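Local structure of transposon Tn7 transposition protein TnsA (Escherichia coli, 1T0F) at residues L80-Q85 / T116-D121; N8-E13 / P105-V110. The protein forms the Tn7 transposase together with TnsB and, as a metal-dependent endonuclease, cuts the 5' DNA strand during transposition. One frame throughout, in Å; residues are numbered along the deposited sequence.

Interaction 1 (L80-Q85 / T116-D121). With MG (magnesium ion), chain E.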
# COMPACT_ATOMS: atom_id res chain seq x y z
N LEU A 80 -8.70 7.26 -8.09
CA LEU A 80 -8.56 8.71 -8.11
C LEU A 80 -7.59 9.20 -7.03
O LEU A 80 -6.77 10.09 -7.27
CB LEU A 80 -9.92 9.37 -7.89
CG LEU A 80 -9.99 10.89 -7.93
CD1 LEU A 80 -9.58 11.41 -9.31
CD2 LEU A 80 -11.41 11.33 -7.59
N ASP A 81 -7.70 8.63 -5.83
CA ASP A 81 -6.83 9.03 -4.73
C ASP A 81 -6.44 7.81 -3.91
O ASP A 81 -7.19 6.83 -3.83
CB ASP A 81 -7.54 10.06 -3.84
CG ASP A 81 -6.57 10.78 -2.89
OD1 ASP A 81 -5.34 10.60 -3.02
OD2 ASP A 81 -7.05 11.54 -2.02
N ILE A 82 -5.25 7.87 -3.32
CA ILE A 82 -4.74 6.80 -2.47
C ILE A 82 -4.22 7.51 -1.23
O ILE A 82 -3.26 8.28 -1.31
CB ILE A 82 -3.57 6.05 -3.14
CG1 ILE A 82 -4.08 5.28 -4.37
CG2 ILE A 82 -2.94 5.07 -2.13
CD1 ILE A 82 -2.96 4.69 -5.22
N ARG A 83 -4.87 7.27 -0.09
CA ARG A 83 -4.45 7.88 1.16
C ARG A 83 -3.93 6.79 2.10
O ARG A 83 -4.70 6.09 2.75
CB ARG A 83 -5.64 8.63 1.78
CG ARG A 83 -5.90 10.00 1.11
CD ARG A 83 -7.13 10.72 1.66
NE ARG A 83 -8.39 10.11 1.24
CZ ARG A 83 -9.58 10.37 1.78
NH1 ARG A 83 -9.67 11.22 2.79
NH2 ARG A 83 -10.68 9.79 1.32
N GLU A 84 -2.61 6.67 2.16
CA GLU A 84 -1.95 5.65 2.98
C GLU A 84 -1.84 6.05 4.45
O GLU A 84 -1.83 7.24 4.78
CB GLU A 84 -0.55 5.33 2.43
CG GLU A 84 0.54 6.37 2.73
CD GLU A 84 0.59 7.53 1.72
OE1 GLU A 84 -0.40 7.76 0.99
OE2 GLU A 84 1.63 8.22 1.68
N GLN A 85 -1.74 5.04 5.32
CA GLN A 85 -1.61 5.25 6.76
C GLN A 85 -2.69 6.24 7.22
O GLN A 85 -2.39 7.28 7.83
CB GLN A 85 -0.22 5.81 7.09
CG GLN A 85 0.95 5.29 6.25
CD GLN A 85 1.10 3.77 6.23
OE1 GLN A 85 0.66 3.07 7.16
NE2 GLN A 85 1.73 3.25 5.18
N THR A 116 -5.40 2.72 9.09
CA THR A 116 -5.72 1.75 8.05
C THR A 116 -4.70 2.01 6.96
O THR A 116 -4.48 3.15 6.56
CB THR A 116 -7.16 1.95 7.54
OG1 THR A 116 -8.08 1.55 8.57
CG2 THR A 116 -7.43 1.12 6.29
N ASP A 117 -4.07 0.95 6.47
CA ASP A 117 -3.01 1.11 5.49
C ASP A 117 -3.34 1.93 4.26
O ASP A 117 -2.50 2.71 3.83
CB ASP A 117 -2.44 -0.25 5.12
CG ASP A 117 -1.88 -0.98 6.34
OD1 ASP A 117 -1.42 -0.29 7.28
OD2 ASP A 117 -1.90 -2.22 6.37
N PHE A 118 -4.54 1.76 3.70
CA PHE A 118 -4.94 2.53 2.51
C PHE A 118 -6.42 2.85 2.49
O PHE A 118 -7.26 1.98 2.74
CB PHE A 118 -4.65 1.76 1.21
CG PHE A 118 -3.21 1.40 1.00
CD1 PHE A 118 -2.32 2.32 0.43
CD2 PHE A 118 -2.75 0.12 1.31
CE1 PHE A 118 -0.99 1.96 0.18
CE2 PHE A 118 -1.42 -0.24 1.06
CZ PHE A 118 -0.54 0.68 0.50
N LEU A 119 -6.75 4.10 2.19
CA LEU A 119 -8.15 4.51 2.04
C LEU A 119 -8.13 4.92 0.57
O LEU A 119 -7.40 5.83 0.18
CB LEU A 119 -8.51 5.70 2.93
CG LEU A 119 -9.93 6.23 2.65
CD1 LEU A 119 -10.96 5.15 2.90
CD2 LEU A 119 -10.21 7.44 3.55
N VAL A 120 -8.94 4.25 -0.24
CA VAL A 120 -8.93 4.49 -1.68
C VAL A 120 -10.21 5.08 -2.22
O VAL A 120 -11.31 4.67 -1.82
CB VAL A 120 -8.64 3.15 -2.43
CG1 VAL A 120 -8.46 3.38 -3.94
CG2 VAL A 120 -7.39 2.49 -1.83
N ASP A 121 -10.07 6.06 -3.12
CA ASP A 121 -11.20 6.70 -3.77
C ASP A 121 -11.11 6.37 -5.26
O ASP A 121 -10.05 6.48 -5.86
CB ASP A 121 -11.14 8.22 -3.59
CG ASP A 121 -11.47 8.65 -2.17
OD1 ASP A 121 -12.63 8.46 -1.74
OD2 ASP A 121 -10.57 9.17 -1.48
MG MG E . -0.80 -3.43 8.14
O HOH W 1 -9.61 11.74 -1.66
O HOH W 2 -8.26 8.16 -0.90
O HOH W 3 -1.50 2.22 8.70
O HOH W 4 1.57 -3.00 7.30
O HOH W 5 0.32 -4.47 10.03
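The guanidinium of Arg83 lies between a methyl group and water: Leu119 CD2 sits 3.3 Å above one face and water 1 lies over the opposite face, both offset toward the rim, and water 2 lies in plane at the edge, accepting from NE. The group belongs to the antiparallel pairing of strands 79-87 and 115-122 in the restriction-enzyme-like (PDDEXK) sheet of TnsA. With the guanidinium and carboxylate planes 22° apart, Arg83 NH2 donates to the syn lone pair of Asp121 OD2 at 2.9 Å, a bent bond (140°). Arginine suits the place because its long chain, bent at chi3, carries charge back across Leu119 to Asp121, with a longer, purely electrostatic pairing to Asp81. Asp81 OD2, also bonded to Gly29, lies 4.3 Å from Asp121 OD2; their repulsion is probably eased by Arg83 and by water 1, which donates to both.

On the other face the branched Ile82 lies alongside Phe118, CG2 to CD1 3.8 Å, Ile82 packing on Leu73 and Phe118 on Val69 of helix 64-75. Arg83 and Leu119 exchange both backbone bonds, and a classic beta bulge lets Leu80 N and Asp81 N share Asp121 O. Toward the active site, Gln85 holds catalytic Glu66 through NE2, while water 3 joins its OE1 to Asp117 OD1. Asp117 OD2 binds magnesium at 2.4 Å, with Gln133 OE1 and Val134 O completing the protein ligands.

Interaction 2 (N8-E13 / P105-V110)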
# COMPACT_ATOMS: atom_id res chain seq x y z
N ASN A 8 10.98 4.77 16.93
CA ASN A 8 10.00 3.65 17.02
C ASN A 8 8.63 4.03 16.43
O ASN A 8 8.40 5.18 16.05
CB ASN A 8 9.84 3.21 18.48
CG ASN A 8 9.58 4.38 19.41
OD1 ASN A 8 8.59 5.09 19.27
ND2 ASN A 8 10.47 4.57 20.38
N SER A 9 7.74 3.05 16.37
CA SER A 9 6.40 3.26 15.83
C SER A 9 5.38 3.74 16.85
O SER A 9 4.27 4.13 16.50
CB SER A 9 5.90 1.97 15.18
OG SER A 9 5.87 0.90 16.11
N SER A 10 5.76 3.71 18.13
CA SER A 10 4.85 4.15 19.19
C SER A 10 5.02 5.65 19.44
O SER A 10 6.13 6.18 19.34
CB SER A 10 5.12 3.38 20.48
OG SER A 10 6.41 3.67 20.99
N PHE A 11 3.92 6.32 19.75
CA PHE A 11 3.94 7.76 20.00
C PHE A 11 3.53 8.08 21.43
O PHE A 11 2.80 7.33 22.07
CB PHE A 11 2.98 8.48 19.05
CG PHE A 11 3.35 8.38 17.60
CD1 PHE A 11 2.36 8.36 16.62
CD2 PHE A 11 4.69 8.31 17.20
CE1 PHE A 11 2.69 8.27 15.27
CE2 PHE A 11 5.03 8.22 15.85
CZ PHE A 11 4.03 8.20 14.88
N SER A 12 4.01 9.22 21.91
CA SER A 12 3.69 9.70 23.25
C SER A 12 2.48 10.62 23.10
O SER A 12 2.08 10.93 21.98
CB SER A 12 4.87 10.49 23.82
OG SER A 12 5.17 11.60 22.99
N GLU A 13 1.90 11.05 24.22
CA GLU A 13 0.75 11.93 24.15
C GLU A 13 1.07 13.23 23.42
O GLU A 13 0.26 13.73 22.64
CB GLU A 13 0.23 12.23 25.56
CG GLU A 13 -0.43 11.04 26.22
CD GLU A 13 -1.84 10.79 25.72
OE1 GLU A 13 -2.10 11.01 24.51
OE2 GLU A 13 -2.70 10.36 26.52
N PRO A 105 -5.66 -0.38 21.64
CA PRO A 105 -4.21 -0.34 21.45
C PRO A 105 -3.57 0.71 22.35
O PRO A 105 -3.99 1.87 22.39
CB PRO A 105 -4.07 -0.00 19.97
CG PRO A 105 -5.21 -0.79 19.38
CD PRO A 105 -6.35 -0.49 20.34
N VAL A 106 -2.54 0.30 23.09
CA VAL A 106 -1.86 1.20 24.00
C VAL A 106 -0.41 0.81 24.19
O VAL A 106 -0.07 -0.38 24.19
CB VAL A 106 -2.59 1.21 25.38
CG1 VAL A 106 -2.68 -0.21 25.92
CG2 VAL A 106 -1.85 2.11 26.38
N ILE A 107 0.46 1.81 24.33
CA ILE A 107 1.88 1.59 24.55
C ILE A 107 2.30 2.47 25.72
O ILE A 107 2.11 3.69 25.68
CB ILE A 107 2.72 1.98 23.32
CG1 ILE A 107 2.35 1.09 22.12
CG2 ILE A 107 4.20 1.84 23.64
CD1 ILE A 107 2.72 -0.35 22.30
N ARG A 108 2.87 1.85 26.75
CA ARG A 108 3.31 2.57 27.94
C ARG A 108 2.22 3.50 28.48
O ARG A 108 2.47 4.67 28.73
CB ARG A 108 4.57 3.38 27.65
CG ARG A 108 5.70 2.55 27.06
CD ARG A 108 7.05 3.19 27.33
NE ARG A 108 7.47 2.97 28.72
CZ ARG A 108 7.91 3.93 29.53
NH1 ARG A 108 7.98 5.18 29.11
NH2 ARG A 108 8.27 3.62 30.77
N GLY A 109 1.02 2.96 28.63
CA GLY A 109 -0.10 3.73 29.15
C GLY A 109 -0.70 4.78 28.22
O GLY A 109 -1.64 5.48 28.62
N VAL A 110 -0.18 4.89 27.01
CA VAL A 110 -0.70 5.88 26.07
C VAL A 110 -1.52 5.21 24.97
O VAL A 110 -0.99 4.40 24.21
CB VAL A 110 0.45 6.68 25.42
CG1 VAL A 110 -0.10 7.70 24.44
CG2 VAL A 110 1.27 7.37 26.50
O HOH W 6 3.93 5.68 24.17
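Van der Waals contacts carry most of this small surface contact, in which the N-terminal residues 8-13 pass beside the hairpin of 105-110. Ser10 turns its CB to the beta-branched Ile107, whose CG2 approaches to 3.6 Å; CG2 stands anti to the backbone N of Ile107. A serine suits this place because its small side chain lets the isoleucine come close. Val110 projects its CG1, anti to its own backbone N (chi1 180°), into the corner where the loop becomes helix 13-21. There CG1 lies 3.8 Å from the backbone Phe11 O and 3.8 Å from Glu13 CD. The Glu13 chain folds at chi2 (-78°) and slides past Val110 in the opposite direction, so that its CG and CD lie against CG1 of Val110. Ile16 of the helix also packs on Val110.

Polar links between the segments are indirect: no hydrogen bond joins them, but a water and a glutamine do. Water 6 donates to Phe11 O at 2.9 Å and to Ile107 O at 3.1 Å, tying the two backbones together. Gln112 adds a second bridge, accepting from Phe11 N and donating to Val110 O.

Local bonds fix each partner's shape. Ser12 is the N-cap of helix 13-21, its short hydroxyl well suited to capping a backbone N, while Phe11 turns its ring away to Leu36 and a cation-pi contact with Arg19. Across the hairpin, Ile107 N donates to Val110 O at 3.0 Å and Val110 N to Ile107 O at 2.9 Å. Arg108 and Gly109 occupy the corners with positive phi, a conformation glycine adopts easily, and the result is a two-residue beta hairpin closed by a type I' turn, within a region assigned by similarity to a helix-turn-helix DNA-binding motif.

In the fold
The two contacts lie 24 Å apart between centres and about 9 Å between nearest atoms, and they do not touch. Their segments alternate along the chain: 8-13, 80-85, 105-110, 116-121. Interaction 1 is a buried sheet pairing, about 9 Å from the centre of the chain, and brings Asp117 to the magnesium site; interaction 2 is a surface contact about 25 Å from that centre, away from the catalytic residues. Its hairpin nevertheless leads through Gln112 into strand 115-122, so segments 105-110 and 116-121 are close in sequence. Pro105, Val106 and Ile107 also line a pocket with Arg144 and Lys148, occupied by malonic acid probably from the crystallisation liquor.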